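Local coordinates for fatty acid/retinol binding protein protein 7, isoform A, confirmed BY transcript evidence (Caenorhabditis elegans, PDB 2W9Y) that probably binds fatty acids such as oleic acid, and retinoids, as a small, secreted, all-helical lipid carrier of nematodes, at residues 75-80 / 134-138; 15-20 / 94-99; 19-23 / 65-69. All blocks are in the same frame, centred on the assembly; numbering follows the deposited sequence.

Contact 1: residues 75-80 / 134-138; sequences KRLDGL and NNPDI
R76, N134 and N135 bury most of the surface here, where two overlapping turns meet a third. Residues 75-80 make a type I turn K75-D78 (D78 N to K75 O 3.1 Å), then a type II turn L77-L80 with G79 at positive phi. N135 is the first residue to leave the helical conformation after helix 125-134, and begins a type I turn to I138. The backbones come nearest at R76 and N134, CA to CA 5.3 Å. N134, chi1 m, points its amide into the double turn: ND2 donates to R76 O at 3.0 Å and to D78 O at 2.9 Å. The R76 side chain (m, t, t) runs along the opposing turn. Its NH1 donates to N135 OD1 and D137 OD1, each at 2.9 Å, and its NH2 forms a salt bridge with D137 OD2 at 2.8 Å; E19 provides a second carboxylate. N135 ND2 bonds to L131 O in the preceding helix and to a water (2.9 Å) that donates to R76 O (2.8 Å). An asparagine amide bonded to two turn carbonyls and a bidentate arginine-aspartate salt bridge thus join the loop between helices 60-75 and 82-104 to the segment after helix 125-134.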
ATOM      1  N   LYS A  75       1.662   8.345   9.596  1.00 15.42           N
ATOM      2  CA  LYS A  75       2.712   8.512  10.597  1.00 15.95           C
ATOM      3  C   LYS A  75       4.053   8.390   9.878  1.00 13.65           C
ATOM      4  O   LYS A  75       5.045   8.997  10.280  1.00 13.62           O
ATOM      5  CB  LYS A  75       2.576   7.429  11.686  1.00 17.19           C
ATOM      6  CG  LYS A  75       3.641   7.556  12.726  1.00 23.06           C
ATOM      7  CD  LYS A  75       3.278   6.983  14.100  1.00 27.73           C
ATOM      8  CE  LYS A  75       4.315   7.467  15.122  1.00 27.87           C
ATOM      9  NZ  LYS A  75       4.074   8.782  15.819  1.00 22.64           N
ATOM     10  N   ARG A  76       4.081   7.587   8.819  1.00 11.78           N
ATOM     11  CA  ARG A  76       5.355   7.219   8.193  1.00 10.11           C
ATOM     12  C   ARG A  76       5.948   8.444   7.505  1.00  9.60           C
ATOM     13  O   ARG A  76       7.090   8.452   7.136  1.00 11.00           O
ATOM     14  CB  ARG A  76       5.118   6.110   7.152  1.00  7.72           C
ATOM     15  CG  ARG A  76       4.735   4.738   7.843  1.00  7.26           C
ATOM     16  CD  ARG A  76       4.216   3.759   6.856  1.00  8.09           C
ATOM     17  NE  ARG A  76       3.866   2.465   7.555  1.00  9.68           N
ATOM     18  CZ  ARG A  76       4.729   1.465   7.787  1.00  9.01           C
ATOM     19  NH1 ARG A  76       6.006   1.479   7.350  1.00 12.06           N
ATOM     20  NH2 ARG A  76       4.292   0.376   8.440  1.00  9.55           N
ATOM     21  N   LEU A  77       5.131   9.445   7.236  1.00  9.09           N
ATOM     22  CA  LEU A  77       5.679  10.637   6.533  1.00  9.78           C
ATOM     23  C   LEU A  77       6.254  11.702   7.487  1.00  9.59           C
ATOM     24  O   LEU A  77       6.957  12.667   7.060  1.00  9.91           O
ATOM     25  CB  LEU A  77       4.609  11.273   5.617  1.00 10.23           C
ATOM     26  CG  LEU A  77       3.953  10.358   4.576  1.00 11.25           C
ATOM     27  CD1 LEU A  77       2.880  11.088   3.786  1.00 15.15           C
ATOM     28  CD2 LEU A  77       5.017   9.923   3.639  1.00 11.30           C
ATOM     29  N   ASP A  78       5.980  11.564   8.759  1.00 10.03           N
ATOM     30  CA  ASP A  78       6.368  12.646   9.719  1.00 10.76           C
ATOM     31  C   ASP A  78       7.854  12.975   9.791  1.00 11.70           C
ATOM     32  O   ASP A  78       8.699  12.069   9.917  1.00 10.72           O
ATOM     33  CB  ASP A  78       5.857  12.341  11.171  1.00 12.19           C
ATOM     34  CG  ASP A  78       4.323  12.485  11.310  1.00 18.34           C
ATOM     35  OD1 ASP A  78       3.646  13.083  10.415  1.00 20.71           O
ATOM     36  OD2 ASP A  78       3.766  11.980  12.338  1.00 24.51           O
ATOM     37  N   GLY A  79       8.188  14.282   9.738  1.00 10.28           N
ATOM     38  CA  GLY A  79       9.577  14.682   9.922  1.00 11.12           C
ATOM     39  C   GLY A  79      10.548  14.508   8.780  1.00 10.28           C
ATOM     40  O   GLY A  79      11.710  15.002   8.866  1.00 11.43           O
ATOM     41  N   LEU A  80      10.075  13.854   7.702  1.00  9.91           N
ATOM     42  CA  LEU A  80      10.881  13.626   6.517  1.00 11.19           C
ATOM     43  C   LEU A  80      11.156  14.901   5.720  1.00 11.15           C
ATOM     44  O   LEU A  80      10.321  15.798   5.730  1.00 12.38           O
ATOM     45  CB  LEU A  80      10.246  12.564   5.603  1.00 10.22           C
ATOM     46  CG  LEU A  80      10.054  11.128   6.122  1.00 10.17           C
ATOM     47  CD1 LEU A  80       9.354  10.227   5.067  1.00 10.33           C
ATOM     48  CD2 LEU A  80      11.425  10.529   6.518  1.00 12.38           C
ATOM     49  N   ASN A 134      11.588   5.672   9.966  1.00  5.90           N
ATOM     50  CA  ASN A 134      10.138   5.772   9.919  1.00  7.26           C
ATOM     51  C   ASN A 134       9.406   4.474   9.443  1.00  7.57           C
ATOM     52  O   ASN A 134       8.176   4.335   9.624  1.00  9.64           O
ATOM     53  CB  ASN A 134       9.718   6.945   9.028  1.00  7.58           C
ATOM     54  CG  ASN A 134       9.676   8.289   9.764  1.00  9.60           C
ATOM     55  OD1 ASN A 134      10.045   8.364  10.940  1.00 13.34           O
ATOM     56  ND2 ASN A 134       9.142   9.347   9.099  1.00  9.57           N
ATOM     57  N   ASN A 135      10.116   3.599   8.738  1.00  7.20           N
ATOM     58  CA  ASN A 135       9.530   2.362   8.137  1.00  6.98           C
ATOM     59  C   ASN A 135      10.489   1.172   8.404  1.00  8.09           C
ATOM     60  O   ASN A 135      11.068   0.657   7.489  1.00 10.02           O
ATOM     61  CB  ASN A 135       9.404   2.539   6.591  1.00  5.68           C
ATOM     62  CG  ASN A 135       8.595   3.765   6.197  1.00  5.34           C
ATOM     63  OD1 ASN A 135       7.368   3.688   6.012  1.00  9.74           O
ATOM     64  ND2 ASN A 135       9.307   4.955   6.045  1.00  8.85           N
ATOM     65  N   PRO A 136      10.678   0.761   9.662  1.00  8.67           N
ATOM     66  CA  PRO A 136      11.679  -0.273  10.006  1.00  8.60           C
ATOM     67  C   PRO A 136      11.206  -1.634   9.483  1.00  9.71           C
ATOM     68  O   PRO A 136      12.017  -2.557   9.370  1.00  9.25           O
ATOM     69  CB  PRO A 136      11.701  -0.268  11.556  1.00 10.13           C
ATOM     70  CG  PRO A 136      10.410   0.462  11.948  1.00 10.37           C
ATOM     71  CD  PRO A 136      10.019   1.352  10.846  1.00  8.61           C
ATOM     72  N   ASP A 137       9.933  -1.703   9.070  1.00  7.97           N
ATOM     73  CA  ASP A 137       9.347  -2.981   8.566  1.00  8.34           C
ATOM     74  C   ASP A 137       9.493  -3.160   7.048  1.00  7.02           C
ATOM     75  O   ASP A 137       9.189  -4.239   6.504  1.00  9.38           O
ATOM     76  CB  ASP A 137       7.849  -3.060   8.926  1.00  7.85           C
ATOM     77  CG  ASP A 137       7.078  -1.835   8.465  1.00 10.10           C
ATOM     78  OD1 ASP A 137       7.691  -0.707   8.327  1.00  8.16           O
ATOM     79  OD2 ASP A 137       5.856  -1.974   8.291  1.00  9.48           O
ATOM     80  N   ILE A 138       9.959  -2.127   6.357  1.00  7.62           N
ATOM     81  CA  ILE A 138      10.117  -2.188   4.905  1.00  7.42           C
ATOM     82  C   ILE A 138      11.560  -2.515   4.478  1.00  9.40           C
ATOM     83  O   ILE A 138      12.495  -2.048   5.082  1.00  9.78           O
ATOM     84  CB  ILE A 138       9.685  -0.793   4.317  1.00  7.51           C
ATOM     85  CG1 ILE A 138       8.154  -0.737   4.378  1.00  8.01           C
ATOM     86  CG2 ILE A 138      10.213  -0.569   2.853  1.00  7.36           C
ATOM     87  CD1 ILE A 138       7.538   0.604   3.751  1.00 11.30           C
TER
HETATM   88  O   HOH W   1       7.844   7.125   4.743  1.00 16.83           O

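Contact 2: residues 15-20 / 94-99; sequences FFPTEQ and MVTTTL
F15 is in 3-10 conformation, F16 and P17 are extended (psi 124° and 152°), and P17 is the N-cap of helix 18-26; residues 94-99 are regular helix within helix 82-104. The backbones come closest at F16 and V95, CA to CA 6.1 Å. V95, chi1 t, is the central side chain. Its CG1 sits over the face of the F16 ring, 3.6 Å from the centroid and 9° off the normal, a CH-pi contact, and also meets P17 CD at 4.0 Å and Q20 CG at 3.8 Å. The F16 ring edge faces T98, CZ to CG2 3.9 Å, and L99, CE2 to CD1 4.4 Å. On the N-terminal side, F15 CB packs on M94 CE at 3.6 Å. Q20 CG touches L99 CD2 at 3.9 Å, while its amide NE2 bonds to N73 and to a water at 3.1 Å, which reaches T96 OG1 through a weak bond. The contact joins the lead-in and first turn of helix 18-26 to the long helix 82-104 in the buried interior of this all-helical fold.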
ATOM      1  N   PHE A  15       8.223  -3.667  -0.265  1.00 10.07           N
ATOM      2  CA  PHE A  15       7.825  -2.285   0.003  1.00  9.46           C
ATOM      3  C   PHE A  15       6.490  -2.118   0.787  1.00  8.64           C
ATOM      4  O   PHE A  15       6.125  -1.004   1.134  1.00  9.32           O
ATOM      5  CB  PHE A  15       7.695  -1.500  -1.331  1.00  9.03           C
ATOM      6  CG  PHE A  15       8.996  -1.250  -1.955  1.00 12.18           C
ATOM      7  CD1 PHE A  15       9.877  -0.328  -1.388  1.00 10.23           C
ATOM      8  CD2 PHE A  15       9.402  -1.974  -3.050  1.00 11.95           C
ATOM      9  CE1 PHE A  15      11.155  -0.127  -1.936  1.00 12.12           C
ATOM     10  CE2 PHE A  15      10.643  -1.727  -3.653  1.00 14.77           C
ATOM     11  CZ  PHE A  15      11.514  -0.829  -3.102  1.00  9.68           C
ATOM     12  N   PHE A  16       5.748  -3.200   1.015  1.00  8.60           N
ATOM     13  CA  PHE A  16       4.414  -3.089   1.624  1.00  8.17           C
ATOM     14  C   PHE A  16       4.525  -2.690   3.125  1.00  8.33           C
ATOM     15  O   PHE A  16       5.212  -3.370   3.860  1.00  9.34           O
ATOM     16  CB  PHE A  16       3.625  -4.444   1.531  1.00 10.15           C
ATOM     17  CG  PHE A  16       2.698  -4.516   0.334  1.00 11.06           C
ATOM     18  CD1 PHE A  16       3.189  -4.476  -0.995  1.00 12.66           C
ATOM     19  CD2 PHE A  16       1.337  -4.551   0.524  1.00 13.40           C
ATOM     20  CE1 PHE A  16       2.313  -4.494  -2.079  1.00 12.64           C
ATOM     21  CE2 PHE A  16       0.461  -4.593  -0.534  1.00 13.24           C
ATOM     22  CZ  PHE A  16       0.939  -4.554  -1.843  1.00 12.41           C
ATOM     23  N   PRO A  17       3.882  -1.591   3.539  1.00  7.53           N
ATOM     24  CA  PRO A  17       3.773  -1.390   5.019  1.00  7.76           C
ATOM     25  C   PRO A  17       2.994  -2.512   5.681  1.00  8.27           C
ATOM     26  O   PRO A  17       2.154  -3.151   5.048  1.00  9.16           O
ATOM     27  CB  PRO A  17       2.999  -0.081   5.155  1.00  8.17           C
ATOM     28  CG  PRO A  17       3.262   0.683   3.792  1.00  7.92           C
ATOM     29  CD  PRO A  17       3.251  -0.457   2.782  1.00  7.46           C
ATOM     30  N   THR A  18       3.301  -2.763   6.948  1.00  8.45           N
ATOM     31  CA  THR A  18       2.652  -3.807   7.760  1.00  9.35           C
ATOM     32  C   THR A  18       1.142  -3.680   7.740  1.00 10.20           C
ATOM     33  O   THR A  18       0.406  -4.723   7.550  1.00 10.42           O
ATOM     34  CB  THR A  18       3.220  -3.863   9.196  1.00  8.21           C
ATOM     35  OG1 THR A  18       4.595  -4.326   9.094  1.00 10.89           O
ATOM     36  CG2 THR A  18       2.435  -4.930  10.037  1.00  7.67           C
ATOM     37  N   GLU A  19       0.677  -2.430   7.849  1.00  9.52           N
ATOM     38  CA  GLU A  19      -0.747  -2.230   7.925  1.00 10.42           C
ATOM     39  C   GLU A  19      -1.481  -2.659   6.624  1.00 10.36           C
ATOM     40  O   GLU A  19      -2.569  -3.237   6.715  1.00  8.43           O
ATOM     41  CB  GLU A  19      -1.115  -0.805   8.346  1.00 12.25           C
ATOM     42  CG  GLU A  19      -0.443   0.324   7.474  1.00 10.98           C
ATOM     43  CD  GLU A  19       0.903   0.831   8.044  1.00 12.24           C
ATOM     44  OE1 GLU A  19       1.222   2.064   7.853  1.00 15.65           O
ATOM     45  OE2 GLU A  19       1.660   0.025   8.651  1.00 13.46           O
ATOM     46  N   GLN A  20      -0.892  -2.427   5.447  1.00  9.00           N
ATOM     47  CA  GLN A  20      -1.502  -2.930   4.200  1.00  9.87           C
ATOM     48  C   GLN A  20      -1.566  -4.449   4.210  1.00 11.30           C
ATOM     49  O   GLN A  20      -2.574  -4.992   3.797  1.00 11.25           O
ATOM     50  CB  GLN A  20      -0.776  -2.458   2.915  1.00  8.90           C
ATOM     51  CG  GLN A  20      -1.402  -1.187   2.223  1.00  7.88           C
ATOM     52  CD  GLN A  20      -0.882   0.123   2.847  1.00 10.40           C
ATOM     53  OE1 GLN A  20      -0.159   0.128   3.844  1.00 12.54           O
ATOM     54  NE2 GLN A  20      -1.263   1.225   2.263  1.00 12.60           N
ATOM     55  N   MET A  94       2.782   3.010  -5.402  1.00  9.20           N
ATOM     56  CA  MET A  94       3.042   1.664  -5.925  1.00 10.31           C
ATOM     57  C   MET A  94       2.222   0.614  -5.159  1.00 10.05           C
ATOM     58  O   MET A  94       1.513  -0.218  -5.766  1.00  9.98           O
ATOM     59  CB  MET A  94       4.543   1.326  -5.868  1.00  9.42           C
ATOM     60  CG  MET A  94       4.938   0.080  -6.628  1.00 11.91           C
ATOM     61  SD  MET A  94       4.689  -1.508  -5.745  1.00 14.86           S
ATOM     62  CE  MET A  94       5.927  -1.399  -4.420  1.00 13.30           C
ATOM     63  N   VAL A  95       2.300   0.663  -3.823  1.00  9.35           N
ATOM     64  CA  VAL A  95       1.573  -0.299  -2.992  1.00  9.71           C
ATOM     65  C   VAL A  95       0.063  -0.269  -3.188  1.00 11.06           C
ATOM     66  O   VAL A  95      -0.611  -1.359  -3.279  1.00  9.79           O
ATOM     67  CB  VAL A  95       1.920  -0.035  -1.497  1.00 10.84           C
ATOM     68  CG1 VAL A  95       1.134  -0.946  -0.619  1.00 10.52           C
ATOM     69  CG2 VAL A  95       3.439  -0.271  -1.258  1.00  8.82           C
ATOM     70  N   THR A  96      -0.476   0.938  -3.317  0.50 10.56           N
ATOM     71  CA  THR A  96      -1.927   1.122  -3.479  0.50 10.83           C
ATOM     72  C   THR A  96      -2.366   0.499  -4.783  0.50 11.58           C
ATOM     73  O   THR A  96      -3.270  -0.342  -4.798  0.50 11.96           O
ATOM     74  CB  THR A  96      -2.305   2.596  -3.514  0.50 10.35           C
ATOM     75  OG1 THR A  96      -1.973   3.216  -2.266  0.50 10.53           O
ATOM     76  CG2 THR A  96      -3.788   2.759  -3.790  0.50 10.23           C
ATOM     77  N   THR A  97      -1.696   0.890  -5.869  1.00 11.96           N
ATOM     78  CA  THR A  97      -1.980   0.364  -7.244  1.00 13.06           C
ATOM     79  C   THR A  97      -1.933  -1.172  -7.245  1.00 13.03           C
ATOM     80  O   THR A  97      -2.825  -1.855  -7.777  1.00 12.25           O
ATOM     81  CB  THR A  97      -0.910   0.832  -8.243  1.00 12.83           C
ATOM     82  OG1 THR A  97      -1.004   2.237  -8.377  1.00 17.82           O
ATOM     83  CG2 THR A  97      -1.176   0.265  -9.618  1.00 16.84           C
ATOM     84  N   THR A  98      -0.898  -1.736  -6.634  1.00 10.88           N
ATOM     85  CA  THR A  98      -0.804  -3.170  -6.548  1.00 12.91           C
ATOM     86  C   THR A  98      -1.957  -3.840  -5.867  1.00 13.27           C
ATOM     87  O   THR A  98      -2.486  -4.858  -6.365  1.00 13.83           O
ATOM     88  CB  THR A  98       0.493  -3.556  -5.768  1.00 12.71           C
ATOM     89  OG1 THR A  98       1.617  -3.043  -6.482  1.00 15.28           O
ATOM     90  CG2 THR A  98       0.657  -5.044  -5.668  1.00 14.14           C
ATOM     91  N   LEU A  99      -2.310  -3.336  -4.693  1.00 13.24           N
ATOM     92  CA  LEU A  99      -3.360  -3.940  -3.913  1.00 14.99           C
ATOM     93  C   LEU A  99      -4.681  -3.833  -4.644  1.00 14.82           C
ATOM     94  O   LEU A  99      -5.477  -4.789  -4.649  1.00 12.65           O
ATOM     95  CB  LEU A  99      -3.473  -3.274  -2.553  1.00 15.32           C
ATOM     96  CG  LEU A  99      -4.180  -4.001  -1.396  1.00 21.16           C
ATOM     97  CD1 LEU A  99      -3.817  -5.505  -1.293  1.00 20.96           C
ATOM     98  CD2 LEU A  99      -3.811  -3.289  -0.071  1.00 22.81           C
TER
HETATM   99  O   HOH W   2      -3.403   1.304   0.031  1.00 34.54           O

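Contact 3: residues 19-23 / 65-69; sequences EQLEF and RLATV
This is a buried helix-helix contact, between helix 18-26 and helix 60-75, its centre about 9 Å from that of the chain. The two short segments run nearly antiparallel: their N-to-C directions differ by 164° and their axes approach to 9.6 Å. Accordingly the register pairs opposite ends, E19 with V69 (CA to CA 5.4 Å) and F23 with R65 (CA to CA 6.9 Å). Both are regular, with F23 N bonded to E19 O at 2.9 Å and V69 N to R65 O at 3.2 Å. F23 and V69 bury the most surface. F23, chi1 t, extends its ring across the partner helix: CB meets V69 CG2 at 3.4 Å, CE1 lies 3.6 Å from L66 N and 3.9 Å from R65 CB, and L66 CD1 rests over the ring face, 4.2 Å from the centroid and 25° off its normal, as a CH-pi contact. Antiparallel packing at this ordinary separation, with F23 and V69 at its centre, here joins two helices of the all-alpha Gp-FAR-1 fold. V69, chi1 t, also receives the start of helix 18-26, its CG2 3.7 Å from E19 O and its CG1 3.4 Å from Q20 CD. The polar ends of these side chains are occupied further away: E19 by R76 and N73, Q20 by N73. R65 offers F23 the aliphatic base of its side chain, while its guanidinium forms a salt bridge with E31 and a hydrogen bond with S26.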
ATOM      1  N   GLU A  19       0.677  -2.430   7.849  1.00  9.52           N
ATOM      2  CA  GLU A  19      -0.747  -2.230   7.925  1.00 10.42           C
ATOM      3  C   GLU A  19      -1.481  -2.659   6.624  1.00 10.36           C
ATOM      4  O   GLU A  19      -2.569  -3.237   6.715  1.00  8.43           O
ATOM      5  CB  GLU A  19      -1.115  -0.805   8.346  1.00 12.25           C
ATOM      6  CG  GLU A  19      -0.443   0.324   7.474  1.00 10.98           C
ATOM      7  CD  GLU A  19       0.903   0.831   8.044  1.00 12.24           C
ATOM      8  OE1 GLU A  19       1.222   2.064   7.853  1.00 15.65           O
ATOM      9  OE2 GLU A  19       1.660   0.025   8.651  1.00 13.46           O
ATOM     10  N   GLN A  20      -0.892  -2.427   5.447  1.00  9.00           N
ATOM     11  CA  GLN A  20      -1.502  -2.930   4.200  1.00  9.87           C
ATOM     12  C   GLN A  20      -1.566  -4.449   4.210  1.00 11.30           C
ATOM     13  O   GLN A  20      -2.574  -4.992   3.797  1.00 11.25           O
ATOM     14  CB  GLN A  20      -0.776  -2.458   2.915  1.00  8.90           C
ATOM     15  CG  GLN A  20      -1.402  -1.187   2.223  1.00  7.88           C
ATOM     16  CD  GLN A  20      -0.882   0.123   2.847  1.00 10.40           C
ATOM     17  OE1 GLN A  20      -0.159   0.128   3.844  1.00 12.54           O
ATOM     18  NE2 GLN A  20      -1.263   1.225   2.263  1.00 12.60           N
ATOM     19  N   LEU A  21      -0.485  -5.119   4.645  1.00 10.18           N
ATOM     20  CA  LEU A  21      -0.447  -6.579   4.618  1.00 11.55           C
ATOM     21  C   LEU A  21      -1.422  -7.153   5.618  1.00 12.57           C
ATOM     22  O   LEU A  21      -2.103  -8.150   5.299  1.00 13.28           O
ATOM     23  CB  LEU A  21       0.973  -7.091   4.929  1.00 10.32           C
ATOM     24  CG  LEU A  21       1.993  -6.826   3.825  1.00  9.11           C
ATOM     25  CD1 LEU A  21       3.487  -7.160   4.227  1.00 11.57           C
ATOM     26  CD2 LEU A  21       1.665  -7.634   2.570  1.00 14.54           C
ATOM     27  N   GLU A  22      -1.522  -6.543   6.800  1.00 11.54           N
ATOM     28  CA  GLU A  22      -2.431  -7.057   7.836  1.00 11.71           C
ATOM     29  C   GLU A  22      -3.828  -6.852   7.366  1.00 12.03           C
ATOM     30  O   GLU A  22      -4.680  -7.753   7.573  1.00 11.39           O
ATOM     31  CB  GLU A  22      -2.246  -6.332   9.203  1.00 12.31           C
ATOM     32  CG  GLU A  22      -0.941  -6.773   9.952  1.00 14.12           C
ATOM     33  CD  GLU A  22      -0.661  -5.969  11.234  1.00 19.41           C
ATOM     34  OE1 GLU A  22      -1.201  -4.858  11.419  1.00 21.56           O
ATOM     35  OE2 GLU A  22       0.124  -6.435  12.068  1.00 20.48           O
ATOM     36  N   PHE A  23      -4.079  -5.718   6.697  1.00 11.08           N
ATOM     37  CA  PHE A  23      -5.437  -5.496   6.141  1.00 10.72           C
ATOM     38  C   PHE A  23      -5.749  -6.583   5.107  1.00 11.49           C
ATOM     39  O   PHE A  23      -6.842  -7.174   5.106  1.00 12.94           O
ATOM     40  CB  PHE A  23      -5.551  -4.087   5.517  1.00  8.99           C
ATOM     41  CG  PHE A  23      -6.834  -3.843   4.788  1.00  9.65           C
ATOM     42  CD1 PHE A  23      -8.013  -3.592   5.466  1.00 10.00           C
ATOM     43  CD2 PHE A  23      -6.859  -3.865   3.395  1.00 12.04           C
ATOM     44  CE1 PHE A  23      -9.168  -3.371   4.779  1.00  9.60           C
ATOM     45  CE2 PHE A  23      -8.015  -3.637   2.712  1.00 11.46           C
ATOM     46  CZ  PHE A  23      -9.148  -3.386   3.398  1.00 10.78           C
ATOM     47  N   ARG A  65     -11.677  -0.650   8.730  1.00 11.17           N
ATOM     48  CA  ARG A  65     -10.336  -1.268   8.599  1.00 11.08           C
ATOM     49  C   ARG A  65      -9.467  -0.610   7.486  1.00 12.13           C
ATOM     50  O   ARG A  65      -8.253  -0.347   7.691  1.00 11.07           O
ATOM     51  CB  ARG A  65     -10.455  -2.793   8.403  1.00 11.40           C
ATOM     52  CG  ARG A  65     -10.801  -3.635   9.647  1.00 14.11           C
ATOM     53  CD  ARG A  65     -10.587  -5.121   9.203  1.00 18.34           C
ATOM     54  NE  ARG A  65     -11.883  -5.602   8.889  1.00 23.08           N
ATOM     55  CZ  ARG A  65     -12.210  -6.531   8.019  1.00 23.37           C
ATOM     56  NH1 ARG A  65     -11.327  -7.162   7.237  1.00 20.58           N
ATOM     57  NH2 ARG A  65     -13.492  -6.817   7.960  1.00 27.79           N
ATOM     58  N   LEU A  66     -10.084  -0.271   6.355  1.00 11.95           N
ATOM     59  CA  LEU A  66      -9.356   0.457   5.313  1.00 12.59           C
ATOM     60  C   LEU A  66      -8.892   1.854   5.849  1.00 11.97           C
ATOM     61  O   LEU A  66      -7.779   2.244   5.649  1.00 11.76           O
ATOM     62  CB  LEU A  66     -10.289   0.575   4.095  1.00 12.23           C
ATOM     63  CG  LEU A  66      -9.550   1.062   2.852  1.00 16.87           C
ATOM     64  CD1 LEU A  66      -8.236   0.312   2.617  1.00 15.68           C
ATOM     65  CD2 LEU A  66     -10.512   0.947   1.638  1.00 19.41           C
ATOM     66  N   ALA A  67      -9.767   2.616   6.512  1.00 10.73           N
ATOM     67  CA  ALA A  67      -9.392   3.909   7.111  1.00 10.32           C
ATOM     68  C   ALA A  67      -8.217   3.781   8.077  1.00 10.82           C
ATOM     69  O   ALA A  67      -7.383   4.685   8.183  1.00 10.78           O
ATOM     70  CB  ALA A  67     -10.560   4.522   7.859  1.00  9.56           C
ATOM     71  N   THR A  68      -8.171   2.665   8.794  1.00 10.65           N
ATOM     72  CA  THR A  68      -7.062   2.416   9.738  1.00 11.11           C
ATOM     73  C   THR A  68      -5.727   2.239   9.010  1.00 11.47           C
ATOM     74  O   THR A  68      -4.664   2.700   9.481  1.00 12.46           O
ATOM     75  CB  THR A  68      -7.415   1.158  10.668  1.00 11.76           C
ATOM     76  OG1 THR A  68      -8.402   1.572  11.626  1.00 13.70           O
ATOM     77  CG2 THR A  68      -6.199   0.697  11.437  1.00 15.06           C
ATOM     78  N   VAL A  69      -5.764   1.632   7.816  1.00 10.82           N
ATOM     79  CA  VAL A  69      -4.559   1.495   7.033  1.00 10.16           C
ATOM     80  C   VAL A  69      -4.071   2.915   6.667  1.00 11.37           C
ATOM     81  O   VAL A  69      -2.907   3.260   6.863  1.00 11.20           O
ATOM     82  CB  VAL A  69      -4.802   0.724   5.740  1.00  9.14           C
ATOM     83  CG1 VAL A  69      -3.559   0.657   4.916  1.00 11.63           C
ATOM     84  CG2 VAL A  69      -5.229  -0.736   6.041  1.00  9.74           C
TER

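How the contacts relate
The three contacts illustrate how chemistry follows depth. Contact 2, its centre about 2 Å from that of the chain, is core and joined by apolar packing; contact 3, its centre about 9 Å from the same point, is also buried and mainly apolar, though its flanking side chains end in polar groups. Contact 1, with its centre about 13 Å away and only partly buried, relies on hydrogen bonds and a salt bridge between loops. E19 and Q20 lie in both contacts 2 and 3, but only Q20 touches both 94-99 and 65-69; the lead-in does most of the packing in contact 2. E19 also ties in contact 1, its OE2 lying 2.7 Å from R76 NH2 in a salt bridge.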